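Local coordinates for protein peptidoglycan D,D-transpeptidase FtsI (Yersinia pestis, PDB 6SYN) that probably cross-links peptidoglycan strands as the D,D-transpeptidase of the cell-division machinery, and is a class B penicillin-binding protein that binds beta-lactams at its active site, at residues Val212-Val217 / Arg387-Arg393; Ala219-Ser223 / Asn241-Thr245. All coordinates share one frame; numbering follows the deposited sequence.

Interaction 1 (Val212-Val217 / Arg387-Arg393); sequences VNTGEV and RPLSITR
V217 N donates to S390 O, the straightest bond between 212-217 and 387-393: 3.0 Å, 166° at the hydrogen. Beside it V217 CG2 meets L389 CD2 at 4.3 Å. On the other side of S390 the pairing slackens: S390 N reaches G215 O only in a weak bond of 3.4 Å. The same G215 O also receives L389 CA at 3.2 Å in a CA-H...O contact, while G215 CA, in a residue of positive phi (74°), turns its own hydrogen to P388 O at 3.6 Å. At the other end R387, its chain bent at chi3 (-83°), lays a face of its guanidinium over N213 O. V212 O lies at the guanidinium edge, near the plane, and takes weak bonds from NE and NH1; NH2 turns to V398 O. The 212-217 segment is the turn between strands 204-211 and 217-223, a beta hairpin at the margin of the antiparallel sheet of the transpeptidase domain, and 387-393 runs along it. Within the turn T214 makes an ST turn: its OG1 accepts from E216 N at 3.2 Å and lies 2.7 Å from E216 OE1, bonded to the anti lone pair of that oxygen. The carboxylate's other oxygen, OE2, comes within 3.5 Å of R393 CA, takes a hydrogen bond from V394 N and forms a salt bridge with R22. S180 OG bonds to both S390 O and V217 O.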
loop_
_atom_site.group_PDB
_atom_site.type_symbol
_atom_site.label_atom_id
_atom_site.label_comp_id
_atom_site.label_asym_id
_atom_site.label_seq_id
_atom_site.Cartn_x
_atom_site.Cartn_y
_atom_site.Cartn_z
ATOM N N VAL A 212 13.332 -8.048 -3.575
ATOM C CA VAL A 212 14.233 -7.382 -4.562
ATOM C C VAL A 212 14.554 -8.344 -5.722
ATOM O O VAL A 212 14.720 -7.865 -6.864
ATOM C CB VAL A 212 15.491 -6.886 -3.821
ATOM C CG1 VAL A 212 16.598 -6.460 -4.769
ATOM C CG2 VAL A 212 15.148 -5.765 -2.847
ATOM N N ASN A 213 14.599 -9.654 -5.458
ATOM C CA ASN A 213 15.146 -10.677 -6.392
ATOM C C ASN A 213 14.035 -11.404 -7.160
ATOM O O ASN A 213 14.334 -11.901 -8.260
ATOM C CB ASN A 213 16.011 -11.700 -5.654
ATOM C CG ASN A 213 17.253 -11.089 -5.042
ATOM O OD1 ASN A 213 17.573 -11.359 -3.886
ATOM N ND2 ASN A 213 17.952 -10.261 -5.802
ATOM N N THR A 214 12.826 -11.512 -6.596
ATOM C CA THR A 214 11.703 -12.324 -7.151
ATOM C C THR A 214 10.575 -11.418 -7.673
ATOM O O THR A 214 9.761 -11.906 -8.486
ATOM C CB THR A 214 11.184 -13.321 -6.105
ATOM O OG1 THR A 214 10.442 -12.595 -5.123
ATOM C CG2 THR A 214 12.288 -14.106 -5.429
ATOM N N GLY A 215 10.517 -10.156 -7.228
ATOM C CA GLY A 215 9.434 -9.206 -7.553
ATOM C C GLY A 215 8.151 -9.539 -6.806
ATOM O O GLY A 215 7.127 -8.878 -7.055
ATOM N N GLU A 216 8.197 -10.529 -5.917
ATOM C CA GLU A 216 7.031 -10.955 -5.110
ATOM C C GLU A 216 6.644 -9.818 -4.154
ATOM O O GLU A 216 7.563 -9.159 -3.609
ATOM C CB GLU A 216 7.379 -12.224 -4.338
ATOM C CG GLU A 216 7.472 -13.459 -5.204
ATOM C CD GLU A 216 7.969 -14.661 -4.427
ATOM O OE1 GLU A 216 9.143 -14.644 -4.005
ATOM O OE2 GLU A 216 7.173 -15.588 -4.208
ATOM N N VAL A 217 5.338 -9.586 -3.978
ATOM C CA VAL A 217 4.784 -8.654 -2.954
ATOM C C VAL A 217 4.645 -9.445 -1.654
ATOM O O VAL A 217 3.740 -10.299 -1.587
ATOM C CB VAL A 217 3.436 -8.042 -3.378
ATOM C CG1 VAL A 217 2.903 -7.104 -2.305
ATOM C CG2 VAL A 217 3.518 -7.331 -4.723
ATOM N N ARG A 387 12.207 -6.129 -12.515
ATOM C CA ARG A 387 11.503 -7.437 -12.441
ATOM C C ARG A 387 9.998 -7.199 -12.354
ATOM O O ARG A 387 9.553 -6.207 -11.788
ATOM C CB ARG A 387 12.024 -8.257 -11.256
ATOM C CG ARG A 387 12.996 -9.355 -11.669
ATOM C CD ARG A 387 13.457 -10.254 -10.538
ATOM N NE ARG A 387 14.551 -9.623 -9.819
ATOM C CZ ARG A 387 15.847 -9.812 -10.052
ATOM N NH1 ARG A 387 16.737 -9.154 -9.327
ATOM N NH2 ARG A 387 16.259 -10.652 -10.984
ATOM N N PRO A 388 9.166 -8.074 -12.960
ATOM C CA PRO A 388 7.718 -8.022 -12.765
ATOM C C PRO A 388 7.246 -8.402 -11.353
ATOM O O PRO A 388 7.831 -9.268 -10.729
ATOM C CB PRO A 388 7.142 -9.038 -13.768
ATOM C CG PRO A 388 8.315 -9.903 -14.196
ATOM C CD PRO A 388 9.570 -9.096 -13.936
ATOM N N LEU A 389 6.157 -7.765 -10.918
ATOM C CA LEU A 389 5.473 -8.007 -9.621
ATOM C C LEU A 389 4.605 -9.268 -9.715
ATOM O O LEU A 389 4.239 -9.636 -10.841
ATOM C CB LEU A 389 4.618 -6.777 -9.306
ATOM C CG LEU A 389 5.386 -5.474 -9.093
ATOM C CD1 LEU A 389 4.501 -4.268 -9.369
ATOM C CD2 LEU A 389 5.959 -5.408 -7.685
ATOM N N SER A 390 4.288 -9.901 -8.576
ATOM C CA SER A 390 3.205 -10.919 -8.448
ATOM C C SER A 390 2.680 -10.972 -7.002
ATOM O O SER A 390 3.475 -10.668 -6.087
ATOM C CB SER A 390 3.662 -12.278 -8.947
ATOM O OG SER A 390 4.696 -12.812 -8.138
ATOM N N ILE A 391 1.393 -11.322 -6.818
ATOM C CA ILE A 391 0.737 -11.555 -5.486
ATOM C C ILE A 391 0.624 -13.061 -5.222
ATOM O O ILE A 391 -0.037 -13.418 -4.225
ATOM C CB ILE A 391 -0.660 -10.900 -5.307
ATOM C CG1 ILE A 391 -1.334 -10.480 -6.616
ATOM C CG2 ILE A 391 -0.599 -9.745 -4.314
ATOM C CD1 ILE A 391 -1.865 -11.637 -7.432
ATOM N N THR A 392 1.221 -13.916 -6.058
ATOM C CA THR A 392 1.216 -15.396 -5.868
ATOM C C THR A 392 2.659 -15.892 -5.752
ATOM O O THR A 392 3.536 -15.314 -6.410
ATOM C CB THR A 392 0.417 -16.101 -6.972
ATOM O OG1 THR A 392 1.039 -15.877 -8.239
ATOM C CG2 THR A 392 -1.021 -15.635 -7.020
ATOM N N ARG A 393 2.889 -16.902 -4.914
ATOM C CA ARG A 393 4.230 -17.502 -4.721
ATOM C C ARG A 393 4.781 -17.854 -6.104
ATOM O O ARG A 393 4.026 -18.431 -6.908
ATOM C CB ARG A 393 4.159 -18.730 -3.810
ATOM C CG ARG A 393 5.499 -19.110 -3.201
ATOM C CD ARG A 393 5.459 -20.431 -2.456
ATOM N NE ARG A 393 6.445 -20.440 -1.379
ATOM C CZ ARG A 393 7.736 -20.751 -1.509
ATOM N NH1 ARG A 393 8.232 -21.107 -2.684
ATOM N NH2 ARG A 393 8.529 -20.708 -0.452
#

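Interaction 2 (Ala219-Ser223 / Asn241-Thr245)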
loop_
_atom_site.group_PDB
_atom_site.type_symbol
_atom_site.label_atom_id
_atom_site.label_comp_id
_atom_site.label_asym_id
_atom_site.label_seq_id
_atom_site.Cartn_x
_atom_site.Cartn_y
_atom_site.Cartn_z
ATOM N N ALA A 219 4.316 -7.948 1.459
ATOM C CA ALA A 219 3.359 -7.218 2.319
ATOM C C ALA A 219 2.750 -6.049 1.542
ATOM O O ALA A 219 3.487 -5.391 0.792
ATOM C CB ALA A 219 4.057 -6.756 3.572
ATOM N N MET A 220 1.449 -5.812 1.734
ATOM C CA MET A 220 0.684 -4.699 1.116
ATOM C C MET A 220 -0.482 -4.328 2.045
ATOM O O MET A 220 -1.522 -5.021 2.004
ATOM C CB MET A 220 0.152 -5.117 -0.257
ATOM C CG MET A 220 -0.459 -3.984 -1.054
ATOM S SD MET A 220 -1.316 -4.609 -2.518
ATOM C CE MET A 220 -0.078 -4.319 -3.779
ATOM N N ALA A 221 -0.309 -3.280 2.855
ATOM C CA ALA A 221 -1.263 -2.867 3.907
ATOM C C ALA A 221 -1.705 -1.417 3.694
ATOM O O ALA A 221 -0.954 -0.635 3.086
ATOM C CB ALA A 221 -0.641 -3.054 5.265
ATOM N N ASN A 222 -2.906 -1.099 4.178
ATOM C CA ASN A 222 -3.522 0.251 4.134
ATOM C C ASN A 222 -4.190 0.524 5.481
ATOM O O ASN A 222 -4.749 -0.416 6.078
ATOM C CB ASN A 222 -4.557 0.384 3.017
ATOM C CG ASN A 222 -4.064 -0.141 1.685
ATOM O OD1 ASN A 222 -3.295 0.532 0.997
ATOM N ND2 ASN A 222 -4.500 -1.337 1.316
ATOM N N SER A 223 -4.109 1.765 5.941
ATOM C CA SER A 223 -4.908 2.298 7.070
ATOM C C SER A 223 -5.602 3.565 6.583
ATOM O O SER A 223 -4.939 4.431 6.018
ATOM C CB SER A 223 -4.043 2.552 8.269
ATOM O OG SER A 223 -4.820 3.025 9.359
ATOM N N ASN A 241 -8.295 -0.838 -2.320
ATOM C CA ASN A 241 -6.869 -1.058 -1.978
ATOM C C ASN A 241 -6.079 0.171 -2.435
ATOM O O ASN A 241 -5.731 0.233 -3.634
ATOM C CB ASN A 241 -6.370 -2.356 -2.619
ATOM C CG ASN A 241 -4.957 -2.731 -2.225
ATOM O OD1 ASN A 241 -4.253 -1.953 -1.587
ATOM N ND2 ASN A 241 -4.536 -3.927 -2.607
ATOM N N ARG A 242 -5.821 1.115 -1.524
ATOM C CA ARG A 242 -5.155 2.411 -1.839
ATOM C C ARG A 242 -3.796 2.174 -2.516
ATOM O O ARG A 242 -3.413 3.013 -3.336
ATOM C CB ARG A 242 -4.998 3.258 -0.574
ATOM C CG ARG A 242 -6.300 3.859 -0.062
ATOM C CD ARG A 242 -6.088 4.789 1.118
ATOM N NE ARG A 242 -7.264 5.592 1.449
ATOM C CZ ARG A 242 -7.390 6.904 1.241
ATOM N NH1 ARG A 242 -6.409 7.604 0.692
ATOM N NH2 ARG A 242 -8.504 7.519 1.597
ATOM N N ALA A 243 -3.115 1.065 -2.213
ATOM C CA ALA A 243 -1.769 0.724 -2.737
ATOM C C ALA A 243 -1.786 0.592 -4.268
ATOM O O ALA A 243 -0.720 0.817 -4.881
ATOM C CB ALA A 243 -1.262 -0.540 -2.087
ATOM N N ILE A 244 -2.939 0.250 -4.859
ATOM C CA ILE A 244 -3.107 0.104 -6.337
ATOM C C ILE A 244 -4.078 1.159 -6.900
ATOM O O ILE A 244 -4.157 1.243 -8.144
ATOM C CB ILE A 244 -3.532 -1.333 -6.724
ATOM C CG1 ILE A 244 -4.781 -1.818 -5.979
ATOM C CG2 ILE A 244 -2.366 -2.294 -6.549
ATOM C CD1 ILE A 244 -5.494 -2.970 -6.662
ATOM N N THR A 245 -4.785 1.942 -6.072
ATOM C CA THR A 245 -5.816 2.894 -6.579
ATOM C C THR A 245 -5.430 4.350 -6.279
ATOM O O THR A 245 -5.609 5.188 -7.180
ATOM C CB THR A 245 -7.229 2.550 -6.082
ATOM O OG1 THR A 245 -7.323 2.866 -4.693
ATOM C CG2 THR A 245 -7.599 1.100 -6.302
#
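M220 leaves strand 217-223 with its CB directed at 241-245, and from CB the chain runs on to CG, anti to the backbone N (chi1 -171°). CG rests on A243 CB at 3.7 Å, SD takes a weak N-H...S bond of 3.3 Å from N241 ND2, and CE, beyond the bend at chi3, ends against I244 CG2 at 4.1 Å. Two residues on, N222 sends its amide from the same face of the strand. Its ND2 donates to N241 OD1 at 3.0 Å, and its OD1 lies against R242 CB and takes a weak bond from A243 N. N241 is the N-cap of the short helix 242-245, which packs on the edge strand of the transpeptidase sheet, and its OD1 accepts the capping bond from A243 N at 3.3 Å. The two donors, N222 ND2 and A243 N, approach N241 OD1 from opposite faces of its plane, both well off the lone-pair directions. The amide planes of N222 and N241 stand 73° apart. Two bonds grip N241 OD1 and a weak one holds ND2, which probably helps fix the rotation of the amide. I123 and H122 of helix 121-124 touch M220 and N222, and R242 NH1 forms a salt bridge with D246.

In the fold
From the N terminus the chain reaches the transpeptidase sheet by way of strand 204-211, turns through 212-217 and returns as edge strand 217-223, which supplies 219-223. Interaction 2 closes first, after a 17-residue connection, part of it not modelled, with no helix or strand in the part that is, bringing helix 242-245 onto that edge strand. The chain then travels through many helices, including 370-381, before 387-393 comes back to the hairpin turn and interaction 1 closes a loop with 169 residues between its segments. The shorter loop thus lies within the longer one. Their centres are about 16 Å apart, and strand 217-223 connects them: interaction 1 ties its beginning to the later loop, interaction 2 its remainder to the helix.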